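Hydroxylase, putative (Mycobacterium tuberculosis, PDB 3AFE) probably hydroxylates the phenolic ring of the secosteroid 3-HSA during cholesterol catabolism, using reduced flavin and molecular oxygen. Local coordinates at residues Pro244-Ala249 and Gly331-Ser336. Numbering follows the deposited sequence.
Sequences PIVGMA and GRSIAS
Ser-333 sets its small side chain among Ile-245, Val-246 and Ala-249, three residues on one face of the neighbouring helix. Its CB meets the methyl of Ala-249 at 3.8 Å on one side and the CG2 branch of Ile-245 at 4.0 Å on another. The hydroxyl, with OG anti to its own carbonyl carbon (chi1 -62°), turns to the third neighbour. CG2 of Val-246, itself anti to the valine's carbonyl carbon, is the methyl nearest OG of Ser-333, at 3.3 Å. The same serine torsion keeps OG next to the backbone of its own helix, where it is hydrogen-bonded to the carbonyl oxygen of Ala-329; a polar group buried against a valine thus has its partner one turn back.

Ile-245 forks at the contact. CG2, anti to the backbone N, is the branch that reaches across, and it also approaches CG1 of Ile-334 at 4.4 Å. Ile-334 starts out alongside the partner helix, and its end comes nearer. CA of Ala-249 and CA of Ser-333 lie 5.3 Å apart, the closest backbone approach, flanked by branched Ile-245, Val-246 and Ile-334. Further along, Ser-336 bends its hydroxyl back to O of Arg-332, which thereby accepts from both N and OG of Ser-336, on opposite faces of the carbonyl plane. Arg-332 itself leads away, to a salt bridge with Asp-289 of a second subunit.

Segments 244-249 of helix 233-266 and 331-336 of helix 316-343 run in the same general direction, their axes inclined by 25° and 8.7 Å apart at closest approach, within the C-terminal helical domain of the acyl-CoA dehydrogenase fold. Ile-245 also touches Trp-84, a probable FMN-binding residue by analogy with relatives, which places the Ile-245 end of the contact beside the likely flavin site.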
ATOM      1  N   PRO A 244     -16.160  17.576   3.943  1.00 26.10           N
ATOM      2  CA  PRO A 244     -17.003  16.704   4.769  1.00 21.54           C
ATOM      3  C   PRO A 244     -16.429  15.297   4.891  1.00 23.21           C
ATOM      4  O   PRO A 244     -16.494  14.701   5.962  1.00 27.13           O
ATOM      5  CB  PRO A 244     -18.323  16.648   4.000  1.00 24.43           C
ATOM      6  CG  PRO A 244     -18.302  17.830   3.091  1.00 26.93           C
ATOM      7  CD  PRO A 244     -16.875  18.078   2.756  1.00 24.62           C
ATOM      8  N   ILE A 245     -15.889  14.758   3.807  1.00 22.55           N
ATOM      9  CA  ILE A 245     -15.258  13.447   3.872  1.00 25.38           C
ATOM     10  C   ILE A 245     -14.116  13.420   4.908  1.00 27.50           C
ATOM     11  O   ILE A 245     -14.022  12.495   5.720  1.00 26.22           O
ATOM     12  CB  ILE A 245     -14.766  12.977   2.488  1.00 28.12           C
ATOM     13  CG1 ILE A 245     -15.965  12.853   1.528  1.00 26.20           C
ATOM     14  CG2 ILE A 245     -14.008  11.666   2.626  1.00 25.34           C
ATOM     15  CD1 ILE A 245     -15.682  12.176   0.186  1.00 21.84           C
ATOM     16  N   VAL A 246     -13.269  14.444   4.908  1.00 23.07           N
ATOM     17  CA  VAL A 246     -12.198  14.514   5.900  1.00 25.99           C
ATOM     18  C   VAL A 246     -12.798  14.571   7.299  1.00 25.88           C
ATOM     19  O   VAL A 246     -12.294  13.940   8.243  1.00 24.93           O
ATOM     20  CB  VAL A 246     -11.262  15.717   5.653  1.00 24.77           C
ATOM     21  CG1 VAL A 246     -10.161  15.753   6.696  1.00 20.66           C
ATOM     22  CG2 VAL A 246     -10.673  15.645   4.237  1.00 20.16           C
ATOM     23  N   GLY A 247     -13.889  15.318   7.425  1.00 23.13           N
ATOM     24  CA  GLY A 247     -14.655  15.351   8.659  1.00 25.41           C
ATOM     25  C   GLY A 247     -15.115  13.973   9.112  1.00 29.55           C
ATOM     26  O   GLY A 247     -15.059  13.656  10.303  1.00 30.89           O
ATOM     27  N   MET A 248     -15.578  13.150   8.172  1.00 27.81           N
ATOM     28  CA  MET A 248     -16.015  11.798   8.512  1.00 25.12           C
ATOM     29  C   MET A 248     -14.837  10.993   9.025  1.00 27.96           C
ATOM     30  O   MET A 248     -14.994  10.139   9.900  1.00 29.08           O
ATOM     31  CB  MET A 248     -16.623  11.091   7.302  1.00 23.20           C
ATOM     32  CG  MET A 248     -17.914  11.725   6.796  1.00 27.71           C
ATOM     33  SD  MET A 248     -18.433  11.110   5.173  1.00 27.78           S
ATOM     34  CE  MET A 248     -19.181  12.599   4.510  1.00 23.33           C
ATOM     35  N   ALA A 249     -13.660  11.256   8.458  1.00 27.98           N
ATOM     36  CA  ALA A 249     -12.446  10.584   8.881  1.00 24.67           C
ATOM     37  C   ALA A 249     -12.103  11.002  10.310  1.00 29.26           C
ATOM     38  O   ALA A 249     -11.635  10.175  11.102  1.00 26.86           O
ATOM     39  CB  ALA A 249     -11.291  10.888   7.931  1.00 25.01           C
ATOM     40  N   GLY A 331      -8.799  10.515  -0.747  1.00 24.77           N
ATOM     41  CA  GLY A 331      -8.155   9.209  -0.682  1.00 25.07           C
ATOM     42  C   GLY A 331      -7.547   8.847   0.669  1.00 28.43           C
ATOM     43  O   GLY A 331      -7.686   7.709   1.129  1.00 28.82           O
ATOM     44  N   ARG A 332      -6.876   9.811   1.302  1.00 23.93           N
ATOM     45  CA  ARG A 332      -6.221   9.611   2.592  1.00 24.61           C
ATOM     46  C   ARG A 332      -7.216   9.372   3.698  1.00 26.57           C
ATOM     47  O   ARG A 332      -7.006   8.540   4.578  1.00 24.89           O
ATOM     48  CB  ARG A 332      -5.410  10.843   2.955  1.00 27.21           C
ATOM     49  CG  ARG A 332      -4.087  10.882   2.273  1.00 29.42           C
ATOM     50  CD  ARG A 332      -3.458  12.249   2.376  1.00 31.60           C
ATOM     51  NE  ARG A 332      -2.233  12.277   1.593  1.00 39.16           N
ATOM     52  CZ  ARG A 332      -1.482  13.349   1.456  1.00 34.53           C
ATOM     53  NH1 ARG A 332      -1.839  14.469   2.064  1.00 40.94           N
ATOM     54  NH2 ARG A 332      -0.381  13.297   0.730  1.00 32.64           N
ATOM     55  N   SER A 333      -8.284  10.154   3.655  1.00 27.97           N
ATOM     56  CA  SER A 333      -9.383  10.041   4.590  1.00 23.76           C
ATOM     57  C   SER A 333      -9.984   8.649   4.537  1.00 26.21           C
ATOM     58  O   SER A 333     -10.202   8.015   5.579  1.00 28.84           O
ATOM     59  CB  SER A 333     -10.446  11.081   4.244  1.00 27.28           C
ATOM     60  OG  SER A 333      -9.916  12.394   4.362  1.00 30.49           O
ATOM     61  N   ILE A 334     -10.237   8.177   3.320  1.00 22.63           N
ATOM     62  CA  ILE A 334     -10.859   6.880   3.089  1.00 22.46           C
ATOM     63  C   ILE A 334      -9.939   5.709   3.476  1.00 25.37           C
ATOM     64  O   ILE A 334     -10.385   4.743   4.094  1.00 27.49           O
ATOM     65  CB  ILE A 334     -11.341   6.769   1.620  1.00 26.13           C
ATOM     66  CG1 ILE A 334     -12.522   7.722   1.400  1.00 24.99           C
ATOM     67  CG2 ILE A 334     -11.683   5.323   1.244  1.00 23.15           C
ATOM     68  CD1 ILE A 334     -13.347   7.421   0.171  1.00 29.74           C
ATOM     69  N   ALA A 335      -8.659   5.798   3.127  1.00 22.81           N
ATOM     70  CA  ALA A 335      -7.694   4.782   3.550  1.00 28.07           C
ATOM     71  C   ALA A 335      -7.607   4.734   5.075  1.00 30.66           C
ATOM     72  O   ALA A 335      -7.588   3.654   5.660  1.00 31.69           O
ATOM     73  CB  ALA A 335      -6.312   5.039   2.941  1.00 23.39           C
ATOM     74  N   SER A 336      -7.568   5.897   5.721  1.00 22.73           N
ATOM     75  CA  SER A 336      -7.500   5.918   7.177  1.00 28.09           C
ATOM     76  C   SER A 336      -8.773   5.328   7.794  1.00 30.81           C
ATOM     77  O   SER A 336      -8.695   4.461   8.663  1.00 31.50           O
ATOM     78  CB  SER A 336      -7.229   7.333   7.712  1.00 26.44           C
ATOM     79  OG  SER A 336      -6.084   7.894   7.097  1.00 31.56           O
TER